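Local coordinates for protein alpha-14 giardin (Giardia lamblia, PDB 3CHJ) that binds calcium, probably binds phospholipid in a calcium-dependent way as annexins do, and may link the membrane to the underlying axoneme, at residues D31-A36 and G304-L309; V253-S258 and T297-V302. All coordinates share one frame; numbering follows the deposited sequence.

Contact 1. Residues D31-A36 and G304-L309; sequences DLIEIA and GDAIKL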
# COMPACT_ATOMS: atom_id res chain seq x y z
N ASP A 31 -9.83 21.43 2.41
CA ASP A 31 -9.46 21.86 1.07
C ASP A 31 -8.14 21.22 0.63
O ASP A 31 -7.92 21.00 -0.55
CB ASP A 31 -9.37 23.38 0.97
CG ASP A 31 -10.74 24.06 1.00
OD1 ASP A 31 -11.77 23.38 0.87
OD2 ASP A 31 -10.77 25.30 1.16
N LEU A 32 -7.25 20.97 1.59
CA LEU A 32 -5.99 20.30 1.26
C LEU A 32 -6.25 18.93 0.66
O LEU A 32 -5.49 18.49 -0.21
CB LEU A 32 -5.09 20.16 2.49
CG LEU A 32 -4.69 21.48 3.17
CD1 LEU A 32 -3.94 21.19 4.45
CD2 LEU A 32 -3.87 22.34 2.22
N ILE A 33 -7.29 18.26 1.16
CA ILE A 33 -7.66 16.92 0.70
C ILE A 33 -8.45 16.98 -0.60
O ILE A 33 -8.21 16.17 -1.52
CB ILE A 33 -8.45 16.17 1.79
CG1 ILE A 33 -7.64 16.04 3.08
CG2 ILE A 33 -8.91 14.81 1.28
CD1 ILE A 33 -6.27 15.33 2.95
N GLU A 34 -9.36 17.95 -0.71
CA GLU A 34 -10.05 18.19 -1.98
C GLU A 34 -9.07 18.44 -3.12
O GLU A 34 -9.21 17.89 -4.23
CB GLU A 34 -11.09 19.31 -1.84
CG GLU A 34 -12.24 18.95 -0.87
CD GLU A 34 -13.20 17.86 -1.40
OE1 GLU A 34 -14.33 17.77 -0.86
OE2 GLU A 34 -12.85 17.08 -2.32
N ILE A 35 -8.04 19.24 -2.86
CA ILE A 35 -7.02 19.51 -3.85
C ILE A 35 -6.33 18.18 -4.27
O ILE A 35 -6.14 17.90 -5.45
CB ILE A 35 -6.02 20.57 -3.33
CG1 ILE A 35 -6.69 21.95 -3.28
CG2 ILE A 35 -4.80 20.66 -4.19
CD1 ILE A 35 -5.92 23.00 -2.44
N ALA A 36 -6.00 17.33 -3.29
CA ALA A 36 -5.36 16.05 -3.62
C ALA A 36 -6.23 15.16 -4.49
O ALA A 36 -5.70 14.43 -5.33
CB ALA A 36 -4.95 15.30 -2.35
N GLY A 304 -9.44 12.19 10.89
CA GLY A 304 -10.43 11.18 10.56
C GLY A 304 -11.25 11.58 9.36
O GLY A 304 -11.52 10.76 8.48
N ASP A 305 -11.64 12.85 9.30
CA ASP A 305 -12.42 13.35 8.16
C ASP A 305 -11.63 13.25 6.87
O ASP A 305 -12.18 12.92 5.83
CB ASP A 305 -12.88 14.79 8.43
CG ASP A 305 -13.93 14.87 9.56
OD1 ASP A 305 -14.59 13.85 9.87
OD2 ASP A 305 -14.08 15.97 10.13
N ALA A 306 -10.32 13.49 6.95
CA ALA A 306 -9.46 13.40 5.77
C ALA A 306 -9.34 11.97 5.24
O ALA A 306 -9.39 11.76 4.03
CB ALA A 306 -8.07 13.98 6.06
N ILE A 307 -9.14 11.01 6.15
CA ILE A 307 -9.07 9.61 5.75
C ILE A 307 -10.38 9.18 5.09
O ILE A 307 -10.36 8.58 4.00
CB ILE A 307 -8.70 8.69 6.94
CG1 ILE A 307 -7.31 9.04 7.49
CG2 ILE A 307 -8.82 7.18 6.57
CD1 ILE A 307 -6.12 8.91 6.49
N LYS A 308 -11.51 9.53 5.71
CA LYS A 308 -12.84 9.18 5.16
C LYS A 308 -13.02 9.79 3.77
O LYS A 308 -13.49 9.10 2.85
CB LYS A 308 -13.98 9.68 6.07
CG LYS A 308 -14.22 8.81 7.29
CD LYS A 308 -15.46 9.20 8.05
CE LYS A 308 -15.23 10.46 8.88
NZ LYS A 308 -16.29 10.68 9.91
N LEU A 309 -12.62 11.05 3.61
CA LEU A 309 -12.80 11.73 2.33
C LEU A 309 -11.90 11.15 1.22
O LEU A 309 -12.33 10.97 0.08
CB LEU A 309 -12.52 13.24 2.50
CG LEU A 309 -12.76 14.13 1.28
CD1 LEU A 309 -14.17 13.94 0.73
CD2 LEU A 309 -12.53 15.58 1.70
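I33 and L309 lead a small apolar helix–helix contact between the second helix of the chain, 31-38, and its last, 301-310. The two run almost parallel, 19° apart, with their segment axes 10.0 Å from each other, so side chains rather than backbones close the gap. I33 presents both of its branches. Its CG1 lies 3.6 Å from CB of A306, and CD1 stays on the same methyl at 3.8 Å. With chi1 (N-CA-CB-CG1) at -59°, CG2 is the branch anti to the backbone N, and it reaches CD2 of L309 at 3.7 Å, the two side chains lying alongside each other and pointing opposite ways. E34 adds an outer flank: bent at chi2, its chain runs roughly perpendicular to L309 and sets OE1 3.8 Å from CD2 of L309, a van der Waals touch of a carboxylate oxygen on a methyl. OE2 is held by a salt bridge to R37 one turn on. Beyond the pair, F71 of helix 69-78 touches both I33 and A306, and L78 backs I33. Such side-by-side packing of near-parallel helices, here joining N-terminal and C-terminal regions, belongs to the all-helical annexin fold.

Contact 2. Residues V253-S258 and T297-V302; sequences VAFAGS and TELKGV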
# COMPACT_ATOMS: atom_id res chain seq x y z
N VAL A 253 -6.40 -3.73 9.45
CA VAL A 253 -5.30 -4.05 10.37
C VAL A 253 -4.78 -2.77 11.02
O VAL A 253 -4.49 -2.75 12.23
CB VAL A 253 -4.17 -4.82 9.66
CG1 VAL A 253 -2.96 -5.00 10.59
CG2 VAL A 253 -4.67 -6.17 9.19
N ALA A 254 -4.68 -1.69 10.23
CA ALA A 254 -4.19 -0.39 10.72
C ALA A 254 -5.09 0.23 11.79
O ALA A 254 -4.59 0.82 12.74
CB ALA A 254 -3.97 0.55 9.56
N PHE A 255 -6.41 0.05 11.66
CA PHE A 255 -7.36 0.46 12.71
C PHE A 255 -7.26 -0.44 13.96
O PHE A 255 -7.95 -0.21 14.97
CB PHE A 255 -8.80 0.42 12.19
CG PHE A 255 -9.15 1.47 11.15
CD1 PHE A 255 -8.85 2.82 11.35
CD2 PHE A 255 -9.85 1.11 9.99
CE1 PHE A 255 -9.20 3.79 10.39
CE2 PHE A 255 -10.21 2.08 9.03
CZ PHE A 255 -9.88 3.42 9.24
N ALA A 256 -6.41 -1.47 13.88
CA ALA A 256 -6.33 -2.57 14.87
C ALA A 256 -6.20 -2.24 16.35
O ALA A 256 -5.37 -1.41 16.75
CB ALA A 256 -5.21 -3.55 14.48
N GLY A 257 -7.01 -2.93 17.15
CA GLY A 257 -6.89 -2.98 18.60
C GLY A 257 -7.23 -1.71 19.37
O GLY A 257 -8.27 -1.09 19.14
N SER A 258 -6.32 -1.33 20.26
CA SER A 258 -6.54 -0.27 21.25
C SER A 258 -6.71 1.11 20.61
O SER A 258 -7.73 1.78 20.82
CB SER A 258 -5.38 -0.25 22.25
OG SER A 258 -5.63 0.67 23.31
N THR A 297 -15.07 5.86 15.00
CA THR A 297 -14.69 5.38 16.32
C THR A 297 -13.21 5.58 16.59
O THR A 297 -12.82 6.05 17.65
CB THR A 297 -15.07 3.90 16.52
OG1 THR A 297 -16.46 3.72 16.24
CG2 THR A 297 -14.80 3.48 17.96
N GLU A 298 -12.38 5.23 15.61
CA GLU A 298 -10.93 5.18 15.81
C GLU A 298 -10.27 6.55 15.73
O GLU A 298 -9.29 6.79 16.41
CB GLU A 298 -10.26 4.28 14.76
CG GLU A 298 -10.72 2.82 14.72
CD GLU A 298 -10.40 2.04 15.98
OE1 GLU A 298 -9.42 2.40 16.69
OE2 GLU A 298 -11.13 1.06 16.27
N LEU A 299 -10.80 7.41 14.86
CA LEU A 299 -10.14 8.68 14.55
C LEU A 299 -11.03 9.87 14.85
O LEU A 299 -12.17 9.94 14.39
CB LEU A 299 -9.69 8.69 13.08
CG LEU A 299 -8.77 7.56 12.57
CD1 LEU A 299 -8.46 7.76 11.07
CD2 LEU A 299 -7.48 7.44 13.37
N LYS A 300 -10.52 10.82 15.62
CA LYS A 300 -11.27 12.03 15.92
C LYS A 300 -10.73 13.20 15.10
O LYS A 300 -9.59 13.17 14.63
CB LYS A 300 -11.18 12.37 17.41
CG LYS A 300 -11.75 11.30 18.35
CD LYS A 300 -13.25 11.13 18.18
CE LYS A 300 -13.79 10.05 19.10
NZ LYS A 300 -13.30 8.69 18.72
N GLY A 301 -11.57 14.21 14.92
CA GLY A 301 -11.15 15.45 14.29
C GLY A 301 -10.88 15.36 12.81
O GLY A 301 -11.33 14.43 12.12
N VAL A 302 -10.17 16.37 12.32
CA VAL A 302 -9.95 16.59 10.91
C VAL A 302 -9.21 15.42 10.26
O VAL A 302 -9.47 15.10 9.09
CB VAL A 302 -9.24 17.95 10.63
CG1 VAL A 302 -7.80 17.95 11.10
CG2 VAL A 302 -9.38 18.35 9.16
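F255 meets E298 and L299 where two helices run out into loops. The CG methylene of E298 comes to 3.9 Å from CD1 of the ring, while ring and carboxylate planes stand 31° apart. L299 approaches differently: its CD1 sits near the ring plane, at the edge, 4.1 Å from CE1. The bend of E298 at chi2 (-65°) folds its carboxylate back toward the backbone of F255, leaving OE1 3.5 Å from F255 O. Both are acceptors, so this is proximity and not a bond; OE2 is engaged by R294 in a salt bridge one turn earlier. These are the A-B and D-E loops of the fourth annexin repeat, and F255 O, the nearby G257 O and the E298 carboxylate recall a type II annexin calcium site, in which A-B loop carbonyls and a downstream acidic side chain hold the metal. The calcium seen in this structure lies elsewhere, at A175, T178, G180, E185 and E224. L299 is the first residue to leave helical geometry after 291-298. Further out, F291 meets the F255 ring edge-to-face, L265 touches F255 too, and S260 packs on both E298 and L299. A backbone hydrogen bond joins A254 to D261.

In the fold
From the N terminus the chain passes through helix 12-24 and then helix 31-38, whose segment 31-36 waits 267 residues for its partner. Contact 1 closes that long loop only when helix 301-310 arrives, bringing the end of the fourth repeat back to the start of the fold. Contact 2 lies wholly within this span: 253-258 and 297-302 close a short loop of 38 residues inside the fourth repeat. The two centres are about 16 Å apart, and helix 301-310 serves both. They also touch directly, L299 packing against G304 and I307, so contact 2 bears on the helix whose other residues, A306 and L309, meet helix 31-38.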